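Local coordinates for 5-formaminoimidazole-4-carboxamide-1-(Beta)-D-ribofuranosyl 5'-monophosphate synthetase (Thermococcus kodakarensis, PDB 2PBZ), which acts in IMP biosynthesis as PurP, an ATP-dependent ligase that makes the formylated nucleotide FAICAR, probably with magnesium or manganese, at the interface of chains A and B. Residues are numbered along the deposited sequence; one frame, centred on the assembly and turned at random. Chains: chain A/B, Hypothetical protein.

The interface of chains A and B. Residues chain A 200-203; chain B 196-197, 199-200, 203-206, 209.
The polar part of this loop-to-loop contact centres on the side-chain amide of B:Asn199: its ND2 donates to the backbone carbonyl O of A:Arg201 at 2.7 Å, nearly straight (167° at the hydrogen) and in the plane of both groups. The same ND2 also donates to its own chain, to the carbonyl O of B:Lys205 at 3.2 Å, while OD1 accepts from the backbone N of B:Val204, which sits above the carbonyl plane. Held at both ends, the amide is fixed in rotation; an alanine here would remove the group that bonds A:Arg201, B:Lys205 and B:Val204, and would probably leave the B:Val204–B:Lys205 stretch less well held and the loop looser against A:Arg201.

Charge adds a longer link. A:Arg201 runs alongside B:Asp197, guanidinium and carboxylate planes 25° apart, and NH1 makes a salt bridge to OD1 at 3.7 Å. On the way, its CD passes the methyl CB of B:Ala196 at 3.7 Å.

A:Trp202 carries much of the apolar contact, with 92 Å² hidden, the largest value here. With CG anti to the backbone N (chi1 -173°), the indole meets the B:Val204–B:Lys205 backbone with its benzo edge, CZ3 lying 3.4 Å from CA of B:Lys205. CG of B:Pro206 stands over the centre of one face, 4.2 Å above the plane; CD of A:Pro203, next in the A chain, lies toward the rim of the opposite face, and ND2 of B:Asn199 lies at the indole edge.

Both sides are the same loop, between strands 183-194 and 211-216, meeting its own counterpart without exact two-fold symmetry; whether this pairing is biological the structure alone does not show.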
loop_
_atom_site.group_PDB
_atom_site.type_symbol
_atom_site.label_atom_id
_atom_site.label_comp_id
_atom_site.label_asym_id
_atom_site.label_seq_id
_atom_site.Cartn_x
_atom_site.Cartn_y
_atom_site.Cartn_z
ATOM N N ALA A 200 -4.258 -9.123 -14.797
ATOM C CA ALA A 200 -2.973 -8.471 -14.667
ATOM C C ALA A 200 -1.894 -9.531 -14.853
ATOM O O ALA A 200 -0.912 -9.320 -15.566
ATOM C CB ALA A 200 -2.851 -7.843 -13.305
ATOM N N ARG A 201 -2.103 -10.675 -14.199
ATOM C CA ARG A 201 -1.175 -11.795 -14.267
ATOM C C ARG A 201 -1.248 -12.412 -15.661
ATOM O O ARG A 201 -0.231 -12.643 -16.308
ATOM C CB ARG A 201 -1.557 -12.856 -13.248
ATOM C CG ARG A 201 -1.881 -12.336 -11.866
ATOM C CD ARG A 201 -0.660 -12.043 -11.019
ATOM N NE ARG A 201 -1.049 -12.114 -9.622
ATOM C CZ ARG A 201 -0.490 -11.429 -8.633
ATOM N NH1 ARG A 201 0.525 -10.584 -8.864
ATOM N NH2 ARG A 201 -0.955 -11.592 -7.400
ATOM N N TRP A 202 -2.469 -12.691 -16.104
ATOM C CA TRP A 202 -2.704 -13.259 -17.419
ATOM C C TRP A 202 -4.099 -12.886 -17.874
ATOM O O TRP A 202 -5.087 -13.389 -17.347
ATOM C CB TRP A 202 -2.576 -14.786 -17.412
ATOM C CG TRP A 202 -2.655 -15.354 -18.810
ATOM C CD1 TRP A 202 -3.582 -16.234 -19.294
ATOM C CD2 TRP A 202 -1.829 -14.988 -19.934
ATOM N NE1 TRP A 202 -3.394 -16.435 -20.643
ATOM C CE2 TRP A 202 -2.326 -15.679 -21.064
ATOM C CE3 TRP A 202 -0.721 -14.138 -20.097
ATOM C CZ2 TRP A 202 -1.749 -15.544 -22.345
ATOM C CZ3 TRP A 202 -0.147 -14.006 -21.373
ATOM C CH2 TRP A 202 -0.665 -14.707 -22.476
ATOM N N PRO A 203 -4.195 -11.998 -18.875
ATOM C CA PRO A 203 -5.485 -11.548 -19.408
ATOM C C PRO A 203 -6.277 -12.693 -20.040
ATOM O O PRO A 203 -5.719 -13.522 -20.764
ATOM C CB PRO A 203 -5.087 -10.466 -20.410
ATOM C CG PRO A 203 -3.733 -10.917 -20.877
ATOM C CD PRO A 203 -3.075 -11.372 -19.597
ATOM N N ALA B 196 4.260 -12.660 -12.197
ATOM C CA ALA B 196 3.255 -12.759 -13.237
ATOM C C ALA B 196 2.708 -11.392 -13.661
ATOM O O ALA B 196 1.671 -11.321 -14.309
ATOM C CB ALA B 196 2.119 -13.681 -12.794
ATOM N N ASP B 197 3.393 -10.308 -13.278
ATOM C CA ASP B 197 3.023 -8.950 -13.699
ATOM C C ASP B 197 3.730 -8.625 -15.001
ATOM O O ASP B 197 3.902 -9.509 -15.852
ATOM C CB ASP B 197 3.391 -7.909 -12.656
ATOM C CG ASP B 197 2.471 -7.926 -11.475
ATOM O OD1 ASP B 197 1.296 -8.307 -11.658
ATOM O OD2 ASP B 197 2.904 -7.573 -10.356
ATOM N N ASN B 199 2.712 -8.172 -17.189
ATOM C CA ASN B 199 1.712 -8.588 -18.162
ATOM C C ASN B 199 0.617 -7.595 -17.905
ATOM O O ASN B 199 -0.247 -7.377 -18.742
ATOM C CB ASN B 199 1.162 -9.993 -17.887
ATOM C CG ASN B 199 2.002 -11.083 -18.505
ATOM O OD1 ASN B 199 2.952 -10.801 -19.244
ATOM N ND2 ASN B 199 1.661 -12.331 -18.218
ATOM N N ALA B 200 0.654 -7.002 -16.719
ATOM C CA ALA B 200 -0.354 -6.029 -16.353
ATOM C C ALA B 200 -0.206 -4.862 -17.305
ATOM O O ALA B 200 -1.183 -4.349 -17.847
ATOM C CB ALA B 200 -0.138 -5.574 -14.926
ATOM N N PRO B 203 0.504 -7.741 -21.628
ATOM C CA PRO B 203 0.513 -9.205 -21.577
ATOM C C PRO B 203 1.380 -9.820 -22.690
ATOM O O PRO B 203 1.371 -9.352 -23.830
ATOM C CB PRO B 203 -0.963 -9.556 -21.698
ATOM C CG PRO B 203 -1.519 -8.429 -22.510
ATOM C CD PRO B 203 -0.843 -7.227 -21.921
ATOM N N VAL B 204 2.153 -10.850 -22.348
ATOM C CA VAL B 204 3.030 -11.501 -23.318
ATOM C C VAL B 204 2.816 -13.000 -23.348
ATOM O O VAL B 204 2.367 -13.547 -24.353
ATOM C CB VAL B 204 4.515 -11.249 -22.998
ATOM C CG1 VAL B 204 5.385 -11.740 -24.162
ATOM C CG2 VAL B 204 4.747 -9.759 -22.712
ATOM N N LYS B 205 3.162 -13.658 -22.245
ATOM C CA LYS B 205 3.020 -15.108 -22.107
ATOM C C LYS B 205 2.823 -15.492 -20.638
ATOM O O LYS B 205 3.119 -14.702 -19.725
ATOM C CB LYS B 205 4.261 -15.822 -22.644
ATOM C CG LYS B 205 5.581 -15.320 -22.026
ATOM C CD LYS B 205 6.805 -16.147 -22.475
ATOM C CE LYS B 205 6.709 -17.601 -22.002
ATOM N NZ LYS B 205 7.966 -18.395 -22.205
ATOM N N PRO B 206 2.311 -16.714 -20.389
ATOM C CA PRO B 206 2.107 -17.140 -19.003
ATOM C C PRO B 206 3.424 -17.054 -18.215
ATOM O O PRO B 206 4.437 -17.633 -18.612
ATOM C CB PRO B 206 1.594 -18.575 -19.162
ATOM C CG PRO B 206 0.825 -18.517 -20.447
ATOM C CD PRO B 206 1.770 -17.712 -21.333
ATOM N N TYR B 209 4.210 -17.865 -10.957
ATOM C CA TYR B 209 3.467 -17.228 -9.890
ATOM C C TYR B 209 4.252 -17.081 -8.597
ATOM O O TYR B 209 3.669 -16.994 -7.508
ATOM C CB TYR B 209 2.170 -17.986 -9.632
ATOM C CG TYR B 209 1.181 -17.811 -10.745
ATOM C CD1 TYR B 209 1.312 -18.511 -11.936
ATOM C CD2 TYR B 209 0.146 -16.901 -10.635
ATOM C CE1 TYR B 209 0.420 -18.296 -13.008
ATOM C CE2 TYR B 209 -0.740 -16.683 -11.687
ATOM C CZ TYR B 209 -0.602 -17.377 -12.868
ATOM O OH TYR B 209 -1.485 -17.132 -13.898
#